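Local coordinates for protein putative retaining b-glycosidase (PDB 5A95) that probably hydrolyses mixed-linkage beta-glucans as a retaining family 5 glycoside hydrolase, and binds glucose oligosaccharides in its substrate cleft, at residues H107-S110 with W111-L114; D117-L120 with G121-E125; F271-W274 with D275-W278; R315-K318 with Y319-K323; M340-W344 with D345-S349. The protein carries 1 engineered substitution. All coordinates share one frame; numbering follows the deposited sequence. Where two conformers were deposited one is given.

Contact 1. Residues H107-S110 with W111-L114. With BGC (beta-D-glucopyranose), chain D.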
# COMPACT_ATOMS: atom_id res chain seq x y z
N HIS A 107 13.19 -15.09 1.06
CA HIS A 107 11.75 -15.09 1.20
C HIS A 107 11.29 -13.83 1.92
O HIS A 107 11.82 -13.50 2.97
CB HIS A 107 11.28 -16.31 1.98
CG HIS A 107 11.35 -17.58 1.20
ND1 HIS A 107 12.49 -18.01 0.55
CD2 HIS A 107 10.41 -18.52 0.95
CE1 HIS A 107 12.25 -19.18 -0.03
NE2 HIS A 107 10.99 -19.50 0.20
N PRO A 108 10.26 -13.14 1.40
CA PRO A 108 9.84 -11.91 2.08
C PRO A 108 9.48 -12.10 3.56
O PRO A 108 9.74 -11.22 4.38
CB PRO A 108 8.61 -11.46 1.25
CG PRO A 108 8.96 -11.92 -0.15
CD PRO A 108 9.63 -13.28 0.08
N VAL A 109 8.85 -13.22 3.91
CA VAL A 109 8.47 -13.42 5.32
C VAL A 109 9.72 -13.46 6.21
O VAL A 109 9.68 -13.05 7.36
CB VAL A 109 7.60 -14.68 5.49
CG1 VAL A 109 8.40 -15.95 5.24
CG2 VAL A 109 6.91 -14.71 6.87
N SER A 110 10.80 -14.00 5.68
CA SER A 110 12.09 -14.13 6.39
C SER A 110 12.83 -12.79 6.47
O SER A 110 13.42 -12.46 7.51
CB SER A 110 12.94 -15.18 5.67
OG SER A 110 14.10 -15.47 6.40
N TRP A 111 12.78 -12.02 5.39
CA TRP A 111 13.24 -10.64 5.36
C TRP A 111 12.59 -9.90 6.52
O TRP A 111 13.27 -9.20 7.29
CB TRP A 111 12.88 -10.04 3.99
CG TRP A 111 13.22 -8.61 3.77
CD1 TRP A 111 12.33 -7.57 3.64
CD2 TRP A 111 14.51 -8.05 3.53
NE1 TRP A 111 12.98 -6.41 3.35
CE2 TRP A 111 14.32 -6.67 3.28
CE3 TRP A 111 15.80 -8.57 3.49
CZ2 TRP A 111 15.38 -5.80 3.03
CZ3 TRP A 111 16.85 -7.70 3.21
CH2 TRP A 111 16.64 -6.35 3.00
N ARG A 112 11.27 -10.02 6.66
CA ARG A 112 10.58 -9.35 7.76
C ARG A 112 10.95 -9.93 9.13
O ARG A 112 11.13 -9.19 10.08
CB ARG A 112 9.06 -9.38 7.56
CG ARG A 112 8.57 -8.50 6.43
CD ARG A 112 7.07 -8.50 6.32
NE ARG A 112 6.50 -9.78 5.91
CZ ARG A 112 6.39 -10.19 4.65
NH1 ARG A 112 6.87 -9.45 3.67
NH2 ARG A 112 5.83 -11.36 4.37
N LYS A 113 11.04 -11.27 9.23
CA LYS A 113 11.27 -11.90 10.52
C LYS A 113 12.63 -11.56 11.10
O LYS A 113 12.74 -11.20 12.28
CB LYS A 113 11.08 -13.42 10.41
CG LYS A 113 11.14 -14.13 11.76
CD LYS A 113 10.77 -15.60 11.67
CE LYS A 113 10.62 -16.23 13.05
NZ LYS A 113 10.29 -17.68 12.93
N LEU A 114 13.67 -11.71 10.29
CA LEU A 114 15.01 -11.31 10.71
C LEU A 114 15.16 -9.80 10.77
O LEU A 114 15.87 -9.26 11.62
CB LEU A 114 16.08 -11.90 9.80
CG LEU A 114 16.25 -13.40 9.87
CD1 LEU A 114 17.24 -13.89 8.80
CD2 LEU A 114 16.74 -13.74 11.27
C2 BGC D . 9.84 -26.57 -1.35
C3 BGC D . 9.16 -26.46 0.01
C4 BGC D . 9.52 -25.17 0.70
C5 BGC D . 9.26 -23.97 -0.22
C6 BGC D . 9.80 -22.67 0.31
C1 BGC D . 9.44 -25.34 -2.14
O2 BGC D . 9.39 -27.77 -1.96
O3 BGC D . 9.62 -27.55 0.82
O4 BGC D . 8.70 -25.03 1.86
O5 BGC D . 9.90 -24.18 -1.47
O6 BGC D . 9.54 -21.63 -0.62

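Contact 2. Residues D117-L120 with G121-E125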
# COMPACT_ATOMS: atom_id res chain seq x y z
N ASP A 117 18.12 -5.18 8.54
CA ASP A 117 19.48 -4.93 8.98
C ASP A 117 20.20 -6.24 9.24
O ASP A 117 21.35 -6.43 8.82
CB ASP A 117 19.52 -4.10 10.28
CG ASP A 117 19.05 -2.65 10.11
OD1 ASP A 117 18.77 -2.22 8.98
OD2 ASP A 117 19.02 -1.96 11.16
N VAL A 118 19.54 -7.15 9.95
CA VAL A 118 20.12 -8.44 10.25
C VAL A 118 20.26 -9.31 8.99
O VAL A 118 21.28 -10.01 8.80
CB VAL A 118 19.28 -9.15 11.34
CG1 VAL A 118 19.64 -10.62 11.47
CG2 VAL A 118 19.50 -8.44 12.67
N TYR A 119 19.23 -9.33 8.15
CA TYR A 119 19.31 -10.14 6.94
C TYR A 119 20.51 -9.70 6.08
O TYR A 119 21.28 -10.53 5.58
CB TYR A 119 17.98 -10.14 6.18
CG TYR A 119 17.71 -11.39 5.37
CD1 TYR A 119 18.59 -11.81 4.38
CD2 TYR A 119 16.60 -12.18 5.60
CE1 TYR A 119 18.37 -12.97 3.66
CE2 TYR A 119 16.37 -13.36 4.89
CZ TYR A 119 17.25 -13.74 3.90
OH TYR A 119 17.03 -14.89 3.19
N LEU A 120 20.65 -8.38 5.91
CA LEU A 120 21.77 -7.88 5.12
C LEU A 120 23.12 -8.27 5.74
O LEU A 120 24.06 -8.57 5.03
CB LEU A 120 21.68 -6.37 4.95
CG LEU A 120 20.51 -5.90 4.07
CD1 LEU A 120 20.27 -4.42 4.30
CD2 LEU A 120 20.79 -6.18 2.60
N GLY A 121 23.20 -8.27 7.06
CA GLY A 121 24.42 -8.73 7.71
C GLY A 121 24.75 -10.17 7.37
O GLY A 121 25.94 -10.54 7.25
N HIS A 122 23.72 -11.01 7.20
CA HIS A 122 23.95 -12.40 6.78
C HIS A 122 24.32 -12.51 5.31
O HIS A 122 25.14 -13.35 4.93
CB HIS A 122 22.77 -13.29 7.13
CG HIS A 122 22.57 -13.45 8.60
ND1 HIS A 122 23.52 -14.03 9.42
CD2 HIS A 122 21.54 -13.10 9.41
CE1 HIS A 122 23.07 -14.03 10.67
NE2 HIS A 122 21.88 -13.48 10.69
N ILE A 123 23.71 -11.69 4.45
CA ILE A 123 24.11 -11.66 3.05
C ILE A 123 25.59 -11.27 2.95
O ILE A 123 26.31 -11.83 2.14
CB ILE A 123 23.16 -10.81 2.19
CG1 ILE A 123 21.75 -11.39 2.21
CG2 ILE A 123 23.69 -10.75 0.76
CD1 ILE A 123 20.69 -10.47 1.61
N ASP A 124 26.05 -10.33 3.79
CA ASP A 124 27.47 -9.97 3.82
C ASP A 124 28.35 -11.20 4.06
O ASP A 124 29.42 -11.30 3.48
CB ASP A 124 27.76 -8.99 4.94
CG ASP A 124 27.24 -7.59 4.71
OD1 ASP A 124 26.65 -7.26 3.64
OD2 ASP A 124 27.43 -6.80 5.66
N GLU A 125 27.92 -12.08 4.95
CA GLU A 125 28.66 -13.32 5.22
C GLU A 125 28.78 -14.15 3.95
O GLU A 125 29.86 -14.62 3.62
CB GLU A 125 28.00 -14.14 6.33
CG GLU A 125 28.01 -13.45 7.68
CD GLU A 125 27.02 -14.01 8.70
OE1 GLU A 125 26.03 -14.68 8.34
OE2 GLU A 125 27.23 -13.75 9.91

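Contact 3. Residues F271-W274 with D275-W278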
# COMPACT_ATOMS: atom_id res chain seq x y z
N PHE A 271 12.46 -30.76 -26.48
CA PHE A 271 13.31 -29.65 -26.93
C PHE A 271 12.46 -28.62 -27.66
O PHE A 271 12.67 -27.40 -27.50
CB PHE A 271 14.40 -30.13 -27.89
CG PHE A 271 15.45 -31.04 -27.28
CD1 PHE A 271 15.57 -31.22 -25.91
CD2 PHE A 271 16.33 -31.71 -28.10
CE1 PHE A 271 16.55 -32.04 -25.38
CE2 PHE A 271 17.32 -32.55 -27.58
CZ PHE A 271 17.44 -32.69 -26.22
N LYS A 272 11.51 -29.07 -28.48
CA LYS A 272 10.69 -28.14 -29.23
C LYS A 272 9.81 -27.29 -28.29
O LYS A 272 9.71 -26.08 -28.43
CB LYS A 272 9.81 -28.88 -30.26
CG LYS A 272 8.88 -27.94 -31.02
CD LYS A 272 8.47 -28.36 -32.43
CE LYS A 272 8.49 -27.18 -33.41
NZ LYS A 272 8.17 -25.81 -32.87
N LEU A 273 9.17 -27.95 -27.34
CA LEU A 273 8.33 -27.23 -26.40
C LEU A 273 9.15 -26.26 -25.54
O LEU A 273 8.72 -25.13 -25.28
CB LEU A 273 7.53 -28.20 -25.53
CG LEU A 273 6.38 -28.87 -26.26
CD1 LEU A 273 5.86 -30.05 -25.48
CD2 LEU A 273 5.27 -27.88 -26.50
N TRP A 274 10.31 -26.70 -25.09
CA TRP A 274 11.19 -25.81 -24.34
C TRP A 274 11.62 -24.61 -25.17
O TRP A 274 11.60 -23.48 -24.70
CB TRP A 274 12.40 -26.54 -23.79
CG TRP A 274 12.09 -27.55 -22.73
CD1 TRP A 274 10.99 -27.58 -21.91
CD2 TRP A 274 12.89 -28.68 -22.34
NE1 TRP A 274 11.05 -28.67 -21.08
CE2 TRP A 274 12.20 -29.36 -21.30
CE3 TRP A 274 14.10 -29.22 -22.81
CZ2 TRP A 274 12.70 -30.52 -20.71
CZ3 TRP A 274 14.59 -30.34 -22.22
CH2 TRP A 274 13.89 -30.99 -21.18
N ASP A 275 11.96 -24.84 -26.42
CA ASP A 275 12.40 -23.73 -27.24
C ASP A 275 11.25 -22.75 -27.48
O ASP A 275 11.48 -21.52 -27.47
CB ASP A 275 13.03 -24.21 -28.54
CG ASP A 275 14.10 -23.27 -29.04
OD1 ASP A 275 15.27 -23.41 -28.65
OD2 ASP A 275 13.73 -22.37 -29.80
N GLU A 276 10.03 -23.25 -27.63
CA GLU A 276 8.89 -22.39 -27.89
C GLU A 276 8.61 -21.42 -26.76
O GLU A 276 8.35 -20.25 -27.00
CB GLU A 276 7.63 -23.25 -28.16
CG GLU A 276 7.65 -23.91 -29.53
CD GLU A 276 6.46 -24.81 -29.80
OE1 GLU A 276 5.57 -24.95 -28.93
OE2 GLU A 276 6.41 -25.36 -30.92
N LYS A 277 8.62 -21.92 -25.53
CA LYS A 277 8.21 -21.10 -24.41
C LYS A 277 9.32 -20.28 -23.81
O LYS A 277 9.06 -19.18 -23.33
CB LYS A 277 7.50 -21.96 -23.33
CG LYS A 277 6.04 -22.31 -23.66
CD LYS A 277 5.14 -21.09 -23.51
CE LYS A 277 3.70 -21.43 -23.86
NZ LYS A 277 2.80 -20.24 -23.79
N TRP A 278 10.55 -20.77 -23.82
CA TRP A 278 11.64 -20.03 -23.17
C TRP A 278 13.00 -20.10 -23.85
O TRP A 278 13.75 -19.14 -23.79
CB TRP A 278 11.76 -20.41 -21.68
CG TRP A 278 12.06 -21.87 -21.45
CD1 TRP A 278 11.17 -22.92 -21.39
CD2 TRP A 278 13.36 -22.46 -21.31
NE1 TRP A 278 11.84 -24.10 -21.20
CE2 TRP A 278 13.18 -23.86 -21.16
CE3 TRP A 278 14.66 -21.94 -21.29
CZ2 TRP A 278 14.26 -24.72 -20.96
CZ3 TRP A 278 15.72 -22.80 -21.09
CH2 TRP A 278 15.51 -24.16 -20.96

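Contact 4. Residues R315-K318 with Y319-K323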
# COMPACT_ATOMS: atom_id res chain seq x y z
N ARG A 315 18.11 -34.83 -20.63
CA ARG A 315 17.45 -33.99 -21.63
C ARG A 315 17.67 -32.50 -21.38
O ARG A 315 18.07 -31.77 -22.29
CB ARG A 315 15.96 -34.24 -21.68
CG ARG A 315 15.56 -35.47 -22.37
CD ARG A 315 14.09 -35.43 -22.78
NE ARG A 315 13.85 -36.75 -23.30
CZ ARG A 315 13.07 -37.67 -22.75
NH1 ARG A 315 12.42 -37.40 -21.66
NH2 ARG A 315 12.95 -38.85 -23.33
N ILE A 316 17.40 -32.05 -20.16
CA ILE A 316 17.52 -30.63 -19.87
C ILE A 316 18.98 -30.16 -19.95
O ILE A 316 19.27 -29.06 -20.42
CB ILE A 316 16.83 -30.25 -18.54
CG1 ILE A 316 16.64 -28.74 -18.41
CG2 ILE A 316 17.57 -30.76 -17.31
CD1 ILE A 316 15.79 -28.11 -19.45
N VAL A 317 19.91 -31.01 -19.52
CA VAL A 317 21.32 -30.67 -19.63
C VAL A 317 21.77 -30.59 -21.10
O VAL A 317 22.46 -29.65 -21.48
CB VAL A 317 22.18 -31.66 -18.81
CG1 VAL A 317 23.65 -31.54 -19.14
CG2 VAL A 317 21.95 -31.39 -17.32
N LYS A 318 21.38 -31.56 -21.91
CA LYS A 318 21.71 -31.55 -23.34
C LYS A 318 21.16 -30.29 -23.99
O LYS A 318 21.84 -29.62 -24.76
CB LYS A 318 21.14 -32.80 -24.02
CG LYS A 318 21.40 -32.90 -25.52
CD LYS A 318 21.22 -34.32 -26.05
CE LYS A 318 21.75 -34.46 -27.48
NZ LYS A 318 20.61 -34.59 -28.40
N TYR A 319 19.92 -29.97 -23.68
CA TYR A 319 19.28 -28.78 -24.24
C TYR A 319 19.98 -27.49 -23.79
O TYR A 319 20.32 -26.63 -24.62
CB TYR A 319 17.79 -28.76 -23.89
CG TYR A 319 17.07 -27.60 -24.46
CD1 TYR A 319 16.74 -27.59 -25.81
CD2 TYR A 319 16.77 -26.49 -23.69
CE1 TYR A 319 16.13 -26.49 -26.38
CE2 TYR A 319 16.16 -25.37 -24.25
CZ TYR A 319 15.82 -25.39 -25.59
OH TYR A 319 15.26 -24.29 -26.12
N MET A 320 20.20 -27.34 -22.49
CA MET A 320 20.85 -26.13 -22.02
C MET A 320 22.27 -25.99 -22.59
O MET A 320 22.70 -24.88 -22.91
CB MET A 320 20.91 -26.07 -20.50
CG MET A 320 19.54 -25.92 -19.84
SD MET A 320 19.61 -25.68 -18.06
CE MET A 320 20.43 -27.18 -17.54
N GLN A 321 22.98 -27.09 -22.68
CA GLN A 321 24.38 -27.03 -23.16
C GLN A 321 24.41 -26.61 -24.62
O GLN A 321 25.27 -25.82 -25.00
CB GLN A 321 25.14 -28.36 -22.87
CG GLN A 321 25.43 -28.52 -21.35
CD GLN A 321 26.25 -29.76 -20.90
OE1 GLN A 321 26.28 -30.81 -21.57
NE2 GLN A 321 26.88 -29.65 -19.70
N LYS A 322 23.46 -27.09 -25.43
CA LYS A 322 23.33 -26.66 -26.83
C LYS A 322 23.08 -25.16 -26.96
O LYS A 322 23.64 -24.50 -27.83
CB LYS A 322 22.19 -27.42 -27.53
CG LYS A 322 22.01 -26.98 -28.97
CD LYS A 322 21.08 -27.88 -29.73
CE LYS A 322 21.10 -27.47 -31.20
NZ LYS A 322 20.11 -28.22 -32.01
N LYS A 323 22.23 -24.63 -26.09
CA LYS A 323 21.80 -23.24 -26.11
C LYS A 323 22.77 -22.32 -25.36
O LYS A 323 22.66 -21.12 -25.49
CB LYS A 323 20.36 -23.10 -25.52
CG LYS A 323 19.24 -23.97 -26.13
CD LYS A 323 18.92 -23.64 -27.57
CE LYS A 323 18.37 -22.23 -27.74
NZ LYS A 323 17.79 -22.02 -29.10

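Contact 5. Residues M340-W344 with D345-S349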
# COMPACT_ATOMS: atom_id res chain seq x y z
N MET A 340 18.64 -32.00 -3.45
CA MET A 340 19.88 -32.51 -4.04
C MET A 340 20.66 -33.42 -3.11
O MET A 340 21.57 -34.10 -3.56
CB MET A 340 20.81 -31.38 -4.47
CG MET A 340 20.20 -30.52 -5.57
SD MET A 340 21.29 -29.21 -6.14
CE MET A 340 22.47 -30.20 -7.06
N ILE A 341 20.31 -33.37 -1.84
CA ILE A 341 21.02 -34.10 -0.80
C ILE A 341 20.03 -34.70 0.18
O ILE A 341 18.94 -34.15 0.37
CB ILE A 341 22.05 -33.22 -0.06
CG1 ILE A 341 21.38 -31.95 0.51
CG2 ILE A 341 23.25 -32.92 -0.95
CD1 ILE A 341 22.31 -31.06 1.31
N ASN A 342 20.40 -35.80 0.81
CA ASN A 342 19.51 -36.49 1.74
C ASN A 342 19.76 -36.09 3.18
O ASN A 342 18.93 -36.38 4.06
CB ASN A 342 19.69 -38.01 1.63
CG ASN A 342 19.43 -38.53 0.23
OD1 ASN A 342 18.65 -37.97 -0.53
ND2 ASN A 342 20.04 -39.66 -0.08
N ASP A 343 20.90 -35.46 3.42
CA ASP A 343 21.35 -35.13 4.78
C ASP A 343 22.42 -34.06 4.74
O ASP A 343 22.94 -33.76 3.68
CB ASP A 343 21.88 -36.39 5.48
CG ASP A 343 22.97 -37.08 4.68
OD1 ASP A 343 23.94 -36.40 4.30
OD2 ASP A 343 22.84 -38.30 4.41
N TRP A 344 22.78 -33.50 5.90
CA TRP A 344 23.82 -32.48 5.94
C TRP A 344 25.25 -33.01 5.86
O TRP A 344 26.20 -32.25 5.87
CB TRP A 344 23.59 -31.52 7.12
CG TRP A 344 22.52 -30.51 6.85
CD1 TRP A 344 21.37 -30.34 7.55
CD2 TRP A 344 22.50 -29.54 5.80
NE1 TRP A 344 20.65 -29.30 7.02
CE2 TRP A 344 21.32 -28.80 5.93
CE3 TRP A 344 23.38 -29.22 4.77
CZ2 TRP A 344 20.99 -27.77 5.07
CZ3 TRP A 344 23.04 -28.21 3.89
CH2 TRP A 344 21.86 -27.49 4.07
N ASP A 345 25.39 -34.33 5.73
CA ASP A 345 26.65 -34.94 5.26
C ASP A 345 26.80 -34.94 3.72
O ASP A 345 27.79 -35.43 3.19
CB ASP A 345 26.86 -36.34 5.85
CG ASP A 345 26.99 -36.32 7.36
OD1 ASP A 345 27.39 -35.27 7.93
OD2 ASP A 345 26.70 -37.36 7.98
N PHE A 346 25.81 -34.37 3.04
CA PHE A 346 25.84 -34.13 1.60
C PHE A 346 25.69 -35.42 0.78
O PHE A 346 26.08 -35.47 -0.40
CB PHE A 346 27.07 -33.32 1.16
CG PHE A 346 27.33 -32.11 2.00
CD1 PHE A 346 26.41 -31.08 2.06
CD2 PHE A 346 28.50 -32.02 2.74
CE1 PHE A 346 26.65 -29.97 2.86
CE2 PHE A 346 28.76 -30.91 3.52
CZ PHE A 346 27.84 -29.89 3.57
N THR A 347 25.10 -36.46 1.37
CA THR A 347 24.83 -37.67 0.58
C THR A 347 23.86 -37.27 -0.55
O THR A 347 22.78 -36.73 -0.28
CB THR A 347 24.18 -38.77 1.40
OG1 THR A 347 25.03 -39.05 2.51
CG2 THR A 347 24.01 -40.06 0.59
N PRO A 348 24.24 -37.54 -1.82
CA PRO A 348 23.39 -37.02 -2.89
C PRO A 348 22.07 -37.77 -3.05
O PRO A 348 22.00 -39.00 -2.83
CB PRO A 348 24.24 -37.17 -4.15
CG PRO A 348 25.65 -37.34 -3.68
CD PRO A 348 25.53 -38.02 -2.34
N SER A 349 21.04 -37.04 -3.45
CA SER A 349 19.81 -37.64 -3.95
C SER A 349 20.05 -38.02 -5.42
O SER A 349 21.11 -37.75 -5.96
CB SER A 349 18.68 -36.62 -3.87
OG SER A 349 18.95 -35.59 -4.81
O HOH W 1 28.60 -32.27 6.95

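Contact 1. Residues H107-S110 with W111-L114
Arg112 folds back over the turn of helix that precedes it, laying its guanidinium across the carbonyl oxygen of Pro108. That oxygen sits over the centre of the flat group, 3.4 Å above its plane, while NH2 of Arg112 passes 3.5 Å from CA of Val109. The bend at chi3 (-67°) is what turns the chain back. This is packing over a face; the polar grip on Arg112 comes from Glu163, salt-bridged to NH1, and from the Asp158 carbonyl. Pro108 O instead takes the backbone N of Arg112 at 3.0 Å. Ser110 is covered mainly through its backbone and CB, its O accepting Leu114 N at 2.9 Å. Its OG stands trans to the backbone nitrogen (chi1 -172°), where it bonds to Asp75. Trp111 rests CB on Pro108 O at 3.4 Å and sends its indole away from this turn, edge-to-face against Phe167 and Trp141.

Residues 108-114 make up a short helix, which follows strand 101-106 of the (beta/alpha)8 barrel characteristic of family 5 glycoside hydrolases. His107 is the N-cap residue, its carbonyl receiving Trp111 N at 3.0 Å in an almost straight bond (170°). The imidazole points the other way, into the glycan pocket. There NE2 meets O6 of a glucose unit in the plane of the ring, 2.7 Å away, in a hydrogen bond also close to linear. With an alanine here, the glucose O6 would probably lose this partner and His142 the ring stacked on it. Trp31 of a second subunit packs on Val109, Ser110 and Lys113 and meets the His107 ring.

Contact 2. Residues D117-L120 with G121-E125
Val118 with His122 and Tyr119 with Ile123 are side-chain pairs four residues apart along helix 116-133, one of the outer helices of the barrel. Four successive backbone bonds, from Gly121 N to Asp117 O through Asp124 N to Leu120 O, fix the turn that brings them together. On the flank toward helix 76-81, CG1 of Val118 lies alongside the imidazole, 3.7 Å from NE2 of His122, and CD2 of His122 comes to 3.2 Å from Val118 O. On the inner flank Ile123 meets the Tyr119 ring with CG1 at its edge, in plane, and with CD1 3.7 Å from Tyr119 CD1; the phenol oxygen goes on to Asp75. Leu120 adds a looser apolar contact to Ile123 and packs on helix 161-174.

With chi1 at -66°, His122 has CG trans to its carbonyl carbon, and ND1 faces the carboxylate one turn on. ND1 donates to Glu125 OE1 at 2.8 Å, in the imidazole plane but from above the carboxylate plane. Trp85 NE1 bonds to the same oxygen. Two N-H groups thus converge on OE1, which would probably favour the ionised carboxylate and hold the imidazole from turning about its CB-CG bond.

Contact 3. Residues F271-W274 with D275-W278
Asp275 begins the second half of this helical stretch by donating its backbone N to Phe271 O at 2.9 Å, with CB resting on the same oxygen. In the conformer described, its carboxylate turns away from this helix, to Tyr319 and Lys323 on helix 312-323. Glu276 reaches back along the helix surface. Its extended chain brings CG 3.2 Å from Lys272 O, and sets OE2 2.7 Å from Lys272 NZ in a salt bridge on the anti lone pair of OE2. Lys272 meets it by bending at chi3 and chi4, and Leu273 CD2 approaches the other oxygen, OE1, from above the carboxylate plane.

The stretch belongs to helix 267-279, the crossover of the beta-alpha-beta unit between strands 250-252 and 287-289 of the barrel. Lys277 N still makes the alpha-helical bond to Leu273 O, 3.2 Å, although the helix widens to a pi-type turn over 275-278. Trp278 N donates to Trp274 O at 3.0 Å. A chi1 of 61° places Trp278 CG between its own backbone N and carbonyl carbon, bringing the indole back over the preceding turn. One face of it carries Trp274 O, 3.4 Å above the plane and offset toward the rim, while NE1 of Trp278 comes to 3.6 Å from CB of Trp274. The two indoles run side by side, their planes inclined at 44°; Trp274 packs on Tyr312, Arg315 and Ile316.

Contact 4. Residues R315-K318 with Y319-K323
A chi1 of -67° sets Met320 CG trans to its carbonyl carbon, and the bend at chi3 (-59°) brings the methyl back over the preceding turn. CG lands 3.2 Å and CE 3.6 Å from Ile316 O, and CE goes on to touch CG1 of Ile316 at 4.2 Å, the two side chains meeting at a slant. Gln321 starts off the same way (chi1 -71°) but stays extended, so that it runs alongside Val317 in the same direction. Its amide turns one face to CG1 of Val317, which stands over Gln321 CD at 3.6 Å.

Backbone bonds such as Met320 N to Ile316 O, 2.8 Å, make this a regular alpha-helical turn of helix 312-323, the crossover between strands 287-289 and 326-329 of the barrel. Ile316 and Met320 both pack on Leu292, while Val317 packs against Phe354, Phe355 and Val358 of helix 350-363, and Gln321 touches Val358. Cutting Met320 back to an alanine would remove CG, the sulfur and the methyl, and is likely to leave a gap beside Ile316 and Leu292, where the methionine tip now packs. Tyr319 leaves the turn toward helix 267-279, one ring face covered by CG of Lys323, 3.7 Å above the plane.

Contact 5. Residues M340-W344 with D345-S349
Asp343 and Thr347 hold the bend together through the aspartate side chain. In the conformer described, Thr347 OG1 donates to Asp343 OD2 at 3.0 Å on the syn lone pair, and Thr347 N reaches OD1 of Asp343 at 3.2 Å from above the carboxylate plane. A chi1 of 54° turns the carboxylate inward across the loop. Phe346 N closes a type I beta turn on Asp343 O, and the Phe346 ring folds over Trp344 O, which lies 3.6 Å above its centre. CE1 of Phe346 meets the indole at its edge, 3.9 Å from Trp344 CE3, while Ile341 CD1 lies at the phenyl edge. A water donates to Trp344 O and, weakly, to Asp345 OD1.

Farther along, the two arms run antiparallel for a single bridge. Ile341 and Pro348 form its non-hydrogen-bonded pair, flanked by the bonds from Asn342 N to Thr347 O (2.8 Å) and from Ser349 N to Met340 O (3.0 Å). Ser349 caps the start of helix 350-363, its OG meeting Gly352 N and Thr339 O. Along the chain this hairpin-like part of the loop falls after strand 326-329 and runs straight into helix 350-363; Trp344 and Phe346 pack against helix 87-96.

Overall arrangement
The five contacts fall into two touching pairs and a separate loop. Contacts 1 and 2, on consecutive helices, meet where Ser110 OG lies 3.5 Å from Tyr119 CE2. Contacts 3 and 4 join two crossover helices on the other side of the chain's centre; there, in the conformer described, Asp275 OD1 takes a probable hydrogen bond from Tyr319 OH, 2.7 Å, and a salt bridge from Lys323 NZ, 2.9 Å. The centres of contacts 1 and 3 are about 35 Å apart. Contact 5 lies nearest to contact 4, about 10 Å away between nearest atoms. Contact 1 reaches the bound glucose directly, whereas the Ile341 side chain of contact 5 stays about 11 Å from a glucose unit.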